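Local coordinates for CalU16 (Micromonospora echinospora, PDB 4FPW), which probably confers self-resistance to an enediyne antibiotic by a self-sacrifice mechanism, at residues M162-I165 / S166-G170. Numbering follows the deposited sequence.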
HETATM    1  N   MSE A 162      -7.139   5.630 -17.914  1.00 59.25           N
HETATM    2  CA  MSE A 162      -6.946   5.299 -16.500  1.00 57.67           C
HETATM    3  C   MSE A 162      -8.217   4.788 -15.868  1.00 55.45           C
HETATM    4  O   MSE A 162      -8.168   3.911 -15.016  1.00 52.17           O
HETATM    5  CB  MSE A 162      -6.411   6.501 -15.710  1.00 60.37           C
HETATM    6  CG  MSE A 162      -5.088   7.017 -16.287  1.00 63.57           C
HETATM    7 SE   MSE A 162      -3.679   5.633 -16.093  1.00 67.74          SE
HETATM    8  CE  MSE A 162      -3.821   5.558 -14.118  1.00 64.00           C
HETATM    9  N   MSE A 163      -9.367   5.325 -16.270  1.00 55.94           N
HETATM   10  CA  MSE A 163     -10.646   4.816 -15.797  1.00 56.10           C
HETATM   11  C   MSE A 163     -10.820   3.366 -16.162  1.00 54.55           C
HETATM   12  O   MSE A 163     -11.294   2.580 -15.331  1.00 53.81           O
HETATM   13  CB  MSE A 163     -11.801   5.616 -16.375  1.00 61.20           C
HETATM   14  CG  MSE A 163     -12.095   6.844 -15.517  1.00 64.86           C
HETATM   15 SE   MSE A 163     -13.557   7.893 -16.330  1.00 76.44          SE
HETATM   16  CE  MSE A 163     -15.092   6.942 -15.540  1.00 74.71           C
ATOM     17  N   ARG A 164     -10.432   2.994 -17.387  1.00 53.01           N
ATOM     18  CA  ARG A 164     -10.533   1.613 -17.846  1.00 51.16           C
ATOM     19  C   ARG A 164      -9.679   0.698 -16.984  1.00 49.42           C
ATOM     20  O   ARG A 164     -10.149  -0.338 -16.526  1.00 48.22           O
ATOM     21  CB  ARG A 164     -10.112   1.504 -19.305  1.00 54.58           C
ATOM     22  CG  ARG A 164     -10.292   0.114 -19.892  1.00 56.08           C
ATOM     23  CD  ARG A 164      -9.606  -0.044 -21.248  1.00 58.22           C
ATOM     24  NE  ARG A 164      -8.132  -0.009 -21.217  1.00 58.19           N
ATOM     25  CZ  ARG A 164      -7.342  -0.853 -20.543  1.00 57.62           C
ATOM     26  NH1 ARG A 164      -7.844  -1.804 -19.761  1.00 57.15           N
ATOM     27  NH2 ARG A 164      -6.020  -0.730 -20.622  1.00 57.54           N
ATOM     28  N   ILE A 165      -8.427   1.087 -16.751  1.00 48.28           N
ATOM     29  CA  ILE A 165      -7.540   0.356 -15.848  1.00 46.72           C
ATOM     30  C   ILE A 165      -8.080   0.334 -14.401  1.00 46.88           C
ATOM     31  O   ILE A 165      -7.867  -0.633 -13.666  1.00 45.48           O
ATOM     32  CB  ILE A 165      -6.120   0.946 -15.874  1.00 47.37           C
ATOM     33  CG1 ILE A 165      -5.495   0.752 -17.267  1.00 50.01           C
ATOM     34  CG2 ILE A 165      -5.253   0.300 -14.812  1.00 45.98           C
ATOM     35  CD1 ILE A 165      -4.256   1.577 -17.520  1.00 50.80           C
ATOM     36  N   SER A 166      -8.778   1.393 -13.985  1.00 47.23           N
ATOM     37  CA  SER A 166      -9.379   1.430 -12.646  1.00 46.76           C
ATOM     38  C   SER A 166     -10.518   0.453 -12.590  1.00 47.01           C
ATOM     39  O   SER A 166     -10.655  -0.313 -11.647  1.00 46.09           O
ATOM     40  CB  SER A 166      -9.810   2.866 -12.273  1.00 47.47           C
ATOM     41  OG  SER A 166     -11.118   2.919 -11.708  1.00 49.49           O
ATOM     42  N   GLN A 167     -11.311   0.467 -13.640  1.00 49.05           N
ATOM     43  CA  GLN A 167     -12.504  -0.351 -13.719  1.00 51.96           C
ATOM     44  C   GLN A 167     -12.249  -1.864 -13.843  1.00 51.05           C
ATOM     45  O   GLN A 167     -12.953  -2.655 -13.220  1.00 51.31           O
ATOM     46  CB  GLN A 167     -13.325   0.166 -14.883  1.00 55.10           C
ATOM     47  CG  GLN A 167     -14.457  -0.706 -15.355  1.00 57.86           C
ATOM     48  CD  GLN A 167     -15.208   0.020 -16.436  1.00 60.83           C
ATOM     49  OE1 GLN A 167     -14.587   0.618 -17.322  1.00 60.59           O
ATOM     50  NE2 GLN A 167     -16.542   0.033 -16.348  1.00 63.20           N
ATOM     51  N   GLU A 168     -11.255  -2.268 -14.628  1.00 51.58           N
ATOM     52  CA  GLU A 168     -10.869  -3.690 -14.694  1.00 51.42           C
ATOM     53  C   GLU A 168     -10.351  -4.115 -13.362  1.00 49.39           C
ATOM     54  O   GLU A 168     -10.828  -5.097 -12.805  1.00 52.90           O
ATOM     55  CB  GLU A 168      -9.780  -3.952 -15.726  1.00 51.94           C
ATOM     56  CG  GLU A 168     -10.292  -3.920 -17.142  1.00 54.31           C
ATOM     57  CD  GLU A 168      -9.185  -4.037 -18.170  1.00 56.44           C
ATOM     58  OE1 GLU A 168      -8.021  -4.322 -17.806  1.00 54.92           O
ATOM     59  OE2 GLU A 168      -9.490  -3.820 -19.361  1.00 58.64           O
ATOM     60  N   ARG A 169      -9.376  -3.373 -12.847  1.00 47.54           N
ATOM     61  CA  ARG A 169      -8.781  -3.693 -11.555  1.00 45.89           C
ATOM     62  C   ARG A 169      -9.857  -3.800 -10.466  1.00 44.39           C
ATOM     63  O   ARG A 169      -9.796  -4.675  -9.622  1.00 44.46           O
ATOM     64  CB  ARG A 169      -7.684  -2.684 -11.181  1.00 45.72           C
ATOM     65  CG  ARG A 169      -6.392  -2.870 -11.977  1.00 45.63           C
ATOM     66  CD  ARG A 169      -5.290  -1.885 -11.582  1.00 45.01           C
ATOM     67  NE  ARG A 169      -4.055  -2.056 -12.353  1.00 45.86           N
ATOM     68  CZ  ARG A 169      -3.040  -1.185 -12.418  1.00 46.75           C
ATOM     69  NH1 ARG A 169      -3.065  -0.030 -11.757  1.00 47.17           N
ATOM     70  NH2 ARG A 169      -1.972  -1.476 -13.155  1.00 46.51           N
ATOM     71  N   GLY A 170     -10.859  -2.940 -10.503  1.00 44.92           N
ATOM     72  CA  GLY A 170     -11.975  -3.051  -9.570  1.00 45.71           C
ATOM     73  C   GLY A 170     -12.749  -4.351  -9.704  1.00 47.42           C
ATOM     74  O   GLY A 170     -13.133  -4.956  -8.706  1.00 47.99           O
TER
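Arg164 and Glu168 sit one helical turn apart, and their side chains lie alongside each other and extend in the same direction. Their ends meet in a salt bridge, with Arg164 NH1 2.6 Å from Glu168 OE2. The carboxylate comes to the edge of the guanidinium, near its plane, but the two planes are turned 45° apart. The Arg164 chain leaves with CG anti to the backbone N (chi1 -175°) and then bends at chi3, which turns its end toward Glu168. This i to i+4 ion pair lies on the exposed side of helix 161-177, the last of the chain, which packs beside helix 118-138, probably the long helix of the Bet v 1-like fold. The helix backbone holds the spacing: Glu168 N donates to Arg164 O at 2.9 Å, and Arg169 N to Ile165 O at 3.2 Å. Ile165 and Arg169 also lie alongside each other, but their contact is a methyl group over a flat cation. Ile165 CG2 lies over the centre of one face of the Arg169 guanidinium, 3.6 Å from Arg169 CZ. The Arg169 chain is extended from CG to NE and reaches helix 118-138, where NH2 makes a salt bridge with Asp133. That bond probably helps keep the guanidinium in place against the methyl group. Met162, Ile165, Ser166 and Arg169 all touch Met130.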